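Local coordinates for protein 2-nitropropane dioxygenase (Streptomyces ansochromogenes, PDB 3BW4) that probably uses molecular oxygen and a bound flavin mononucleotide to denitrify alkyl nitronates, detoxifying propionate 3-nitronate, at residues G177-T182 / A318-Q323. The protein carries 1 engineered substitution. Sequence-based numbering, arbitrary orientation.
Sequences GGHQGT and ALYAGQ. Engineered in segment 318-323: Tyr320 (natural residue Trp). With FMN (flavin mononucleotide), chain B.
The CA atoms of Gly177 and Gly322 lie 3.5 Å apart where the start of the short strand 178-179 meets the loop 318-323 beside the FMN of this TIM-barrel flavoenzyme. Gly177 CA lies 3.3 Å from Gly322 N, and a CB on Gly177 would point at the other segment and run into Gly322 N and Ala321 C. Its N-H points instead to the cofactor, bonding FMN O5' at 3.1 Å and 161°, with a weak second bond to O1P. Glycine also suits position 178: phi is positive, and a CB would run into FMN C9. Gly322 CA packs 3.5 Å from phosphate oxygen O3P, which a CB there would strike, while Thr238 accepts its N-H and also bonds FMN. Tyr320, an engineered replacement for Trp, sets CB 3.6 Å from C7 of the flavin's dimethylbenzene end and carries its ring past Gly178 CA. With CG anti to the carbonyl carbon (chi1 -59°), the ring extends to His179, and the two form an offset edge-to-face pair with planes at 60°, the imidazole edge turned toward the phenol ring. His179 suits this place because its flat ring can pack while NE2 hydrogen-bonds Thr271; its CE1 ends 3.6 Å from Tyr320 OH, which lies near the imidazole plane.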
ATOM      1  N   GLY A 177       2.088   9.722  -4.845  1.00 20.37           N
ATOM      2  CA  GLY A 177       3.123  10.722  -4.670  1.00 20.38           C
ATOM      3  C   GLY A 177       2.453  12.011  -4.221  1.00 20.53           C
ATOM      4  O   GLY A 177       1.235  12.141  -4.326  1.00 17.25           O
ATOM      5  N   GLY A 178       3.235  12.960  -3.717  1.00 20.71           N
ATOM      6  CA  GLY A 178       2.665  14.222  -3.274  1.00 20.37           C
ATOM      7  C   GLY A 178       1.876  14.126  -1.980  1.00 20.36           C
ATOM      8  O   GLY A 178       2.053  13.194  -1.195  1.00 22.08           O
ATOM      9  N   HIS A 179       0.988  15.087  -1.760  1.00 18.10           N
ATOM     10  CA  HIS A 179       0.200  15.121  -0.534  1.00 18.52           C
ATOM     11  C   HIS A 179      -0.931  14.112  -0.406  1.00 18.56           C
ATOM     12  O   HIS A 179      -1.691  13.872  -1.349  1.00 17.70           O
ATOM     13  CB  HIS A 179      -0.374  16.523  -0.311  1.00 18.98           C
ATOM     14  CG  HIS A 179       0.622  17.499   0.229  1.00 20.75           C
ATOM     15  ND1 HIS A 179       1.569  18.111  -0.563  1.00 22.76           N
ATOM     16  CD2 HIS A 179       0.856  17.924   1.493  1.00 20.45           C
ATOM     17  CE1 HIS A 179       2.345  18.870   0.191  1.00 23.92           C
ATOM     18  NE2 HIS A 179       1.933  18.773   1.443  1.00 21.18           N
ATOM     19  N   GLN A 180      -1.029  13.517   0.777  1.00 17.26           N
ATOM     20  CA  GLN A 180      -2.099  12.571   1.057  1.00 19.59           C
ATOM     21  C   GLN A 180      -3.324  13.459   1.203  1.00 20.07           C
ATOM     22  O   GLN A 180      -3.286  14.450   1.933  1.00 18.87           O
ATOM     23  CB  GLN A 180      -1.826  11.826   2.364  1.00 18.32           C
ATOM     24  CG  GLN A 180      -0.868  10.651   2.222  1.00 20.70           C
ATOM     25  CD  GLN A 180      -1.486   9.499   1.446  1.00 23.28           C
ATOM     26  OE1 GLN A 180      -1.094   9.211   0.311  1.00 23.72           O
ATOM     27  NE2 GLN A 180      -2.465   8.837   2.055  1.00 21.64           N
ATOM     28  N   GLY A 181      -4.402  13.114   0.506  1.00 20.08           N
ATOM     29  CA  GLY A 181      -5.608  13.920   0.570  1.00 21.02           C
ATOM     30  C   GLY A 181      -6.484  13.705   1.793  1.00 23.00           C
ATOM     31  O   GLY A 181      -7.713  13.744   1.685  1.00 21.51           O
ATOM     32  N   THR A 182      -5.874  13.484   2.956  1.00 22.56           N
ATOM     33  CA  THR A 182      -6.657  13.282   4.174  1.00 23.15           C
ATOM     34  C   THR A 182      -7.478  14.541   4.449  1.00 22.73           C
ATOM     35  O   THR A 182      -7.011  15.656   4.223  1.00 22.90           O
ATOM     36  CB  THR A 182      -5.757  12.980   5.388  1.00 22.01           C
ATOM     37  OG1 THR A 182      -4.723  13.963   5.471  1.00 21.14           O
ATOM     38  CG2 THR A 182      -5.128  11.599   5.258  1.00 23.31           C
ATOM     39  N   ALA A 318      11.536  19.548  -2.717  1.00 21.94           N
ATOM     40  CA  ALA A 318      10.450  18.646  -2.340  1.00 23.06           C
ATOM     41  C   ALA A 318      10.204  17.731  -3.536  1.00 22.82           C
ATOM     42  O   ALA A 318       9.382  18.027  -4.403  1.00 23.25           O
ATOM     43  CB  ALA A 318       9.191  19.437  -2.014  1.00 22.37           C
ATOM     44  N   LEU A 319      10.926  16.617  -3.573  1.00 21.95           N
ATOM     45  CA  LEU A 319      10.835  15.659  -4.670  1.00 20.56           C
ATOM     46  C   LEU A 319       9.612  14.737  -4.576  1.00 20.47           C
ATOM     47  O   LEU A 319       9.755  13.527  -4.400  1.00 21.30           O
ATOM     48  CB  LEU A 319      12.128  14.831  -4.710  1.00 21.68           C
ATOM     49  CG  LEU A 319      13.443  15.635  -4.751  1.00 23.03           C
ATOM     50  CD1 LEU A 319      14.642  14.702  -4.689  1.00 22.84           C
ATOM     51  CD2 LEU A 319      13.498  16.463  -6.022  1.00 20.86           C
ATOM     52  N   TYR A 320       8.413  15.304  -4.700  1.00 18.56           N
ATOM     53  CA  TYR A 320       7.189  14.502  -4.620  1.00 18.95           C
ATOM     54  C   TYR A 320       7.202  13.394  -5.678  1.00 17.52           C
ATOM     55  O   TYR A 320       7.513  13.636  -6.846  1.00 16.49           O
ATOM     56  CB  TYR A 320       5.954  15.389  -4.816  1.00 18.44           C
ATOM     57  CG  TYR A 320       5.839  16.507  -3.808  1.00 19.27           C
ATOM     58  CD1 TYR A 320       5.645  17.825  -4.221  1.00 21.40           C
ATOM     59  CD2 TYR A 320       5.946  16.254  -2.444  1.00 18.23           C
ATOM     60  CE1 TYR A 320       5.568  18.864  -3.295  1.00 22.98           C
ATOM     61  CE2 TYR A 320       5.871  17.277  -1.513  1.00 20.23           C
ATOM     62  CZ  TYR A 320       5.686  18.579  -1.941  1.00 22.61           C
ATOM     63  OH  TYR A 320       5.662  19.595  -1.021  1.00 22.69           O
ATOM     64  N   ALA A 321       6.862  12.181  -5.261  1.00 16.07           N
ATOM     65  CA  ALA A 321       6.853  11.043  -6.171  1.00 18.29           C
ATOM     66  C   ALA A 321       6.215   9.830  -5.500  1.00 18.37           C
ATOM     67  O   ALA A 321       6.358   9.634  -4.293  1.00 19.53           O
ATOM     68  CB  ALA A 321       8.281  10.712  -6.601  1.00 16.46           C
ATOM     69  N   GLY A 322       5.508   9.030  -6.293  1.00 17.82           N
ATOM     70  CA  GLY A 322       4.852   7.842  -5.776  1.00 20.02           C
ATOM     71  C   GLY A 322       5.833   6.687  -5.729  1.00 20.51           C
ATOM     72  O   GLY A 322       6.936   6.788  -6.262  1.00 20.33           O
ATOM     73  N   GLN A 323       5.437   5.584  -5.105  1.00 20.46           N
ATOM     74  CA  GLN A 323       6.331   4.436  -4.982  1.00 22.14           C
ATOM     75  C   GLN A 323       6.713   3.794  -6.318  1.00 23.28           C
ATOM     76  O   GLN A 323       7.603   2.952  -6.373  1.00 24.49           O
ATOM     77  CB  GLN A 323       5.718   3.396  -4.042  1.00 21.92           C
ATOM     78  CG  GLN A 323       5.482   3.918  -2.636  1.00 20.68           C
ATOM     79  CD  GLN A 323       5.020   2.836  -1.680  1.00 19.90           C
ATOM     80  OE1 GLN A 323       4.078   2.109  -1.970  1.00 17.65           O
ATOM     81  NE2 GLN A 323       5.684   2.727  -0.531  1.00 17.61           N
TER
HETATM   82  N1  FMN B 370      -3.142  16.180  -5.923  1.00 20.91           N
HETATM   83  C2  FMN B 370      -4.010  17.274  -5.856  1.00 23.65           C
HETATM   84  O2  FMN B 370      -5.209  17.088  -5.657  1.00 25.33           O
HETATM   85  N3  FMN B 370      -3.534  18.567  -6.021  1.00 23.60           N
HETATM   86  C4  FMN B 370      -2.194  18.842  -6.260  1.00 23.67           C
HETATM   87  O4  FMN B 370      -1.808  20.016  -6.408  1.00 23.04           O
HETATM   88  C4A FMN B 370      -1.300  17.741  -6.340  1.00 22.46           C
HETATM   89  N5  FMN B 370       0.054  17.940  -6.598  1.00 23.56           N
HETATM   90  C5A FMN B 370       0.943  16.871  -6.715  1.00 21.74           C
HETATM   91  C6  FMN B 370       2.309  17.126  -7.002  1.00 21.10           C
HETATM   92  C7  FMN B 370       3.275  16.066  -7.146  1.00 19.98           C
HETATM   93  C7M FMN B 370       4.384  16.379  -8.173  1.00 18.99           C
HETATM   94  C8  FMN B 370       2.742  14.729  -7.018  1.00 19.30           C
HETATM   95  C8M FMN B 370       3.320  13.529  -7.769  1.00 15.41           C
HETATM   96  C9  FMN B 370       1.372  14.458  -6.700  1.00 18.44           C
HETATM   97  C9A FMN B 370       0.463  15.531  -6.550  1.00 19.99           C
HETATM   98  N10 FMN B 370      -0.912  15.316  -6.259  1.00 21.15           N
HETATM   99  C10 FMN B 370      -1.799  16.408  -6.165  1.00 20.19           C
HETATM  100  C1' FMN B 370      -1.423  13.921  -5.871  1.00 19.32           C
HETATM  101  C2' FMN B 370      -2.087  13.306  -7.130  1.00 18.18           C
HETATM  102  O2' FMN B 370      -3.430  13.761  -7.203  1.00 16.97           O
HETATM  103  C3' FMN B 370      -2.134  11.735  -7.090  1.00 18.16           C
HETATM  104  O3' FMN B 370      -2.838  11.371  -5.901  1.00 18.34           O
HETATM  105  C4' FMN B 370      -0.761  11.057  -7.042  1.00 17.31           C
HETATM  106  O4' FMN B 370       0.087  11.682  -8.006  1.00 17.41           O
HETATM  107  C5' FMN B 370      -0.903   9.548  -7.375  1.00 17.85           C
HETATM  108  O5' FMN B 370       0.370   8.866  -7.335  1.00 15.40           O
HETATM  109  P   FMN B 370       1.469   8.703  -8.536  1.00 19.74           P
HETATM  110  O1P FMN B 370       1.931  10.068  -8.133  1.00 19.09           O
HETATM  111  O2P FMN B 370       0.261   8.441  -9.387  1.00 18.85           O
HETATM  112  O3P FMN B 370       1.974   7.547  -7.675  1.00 18.52           O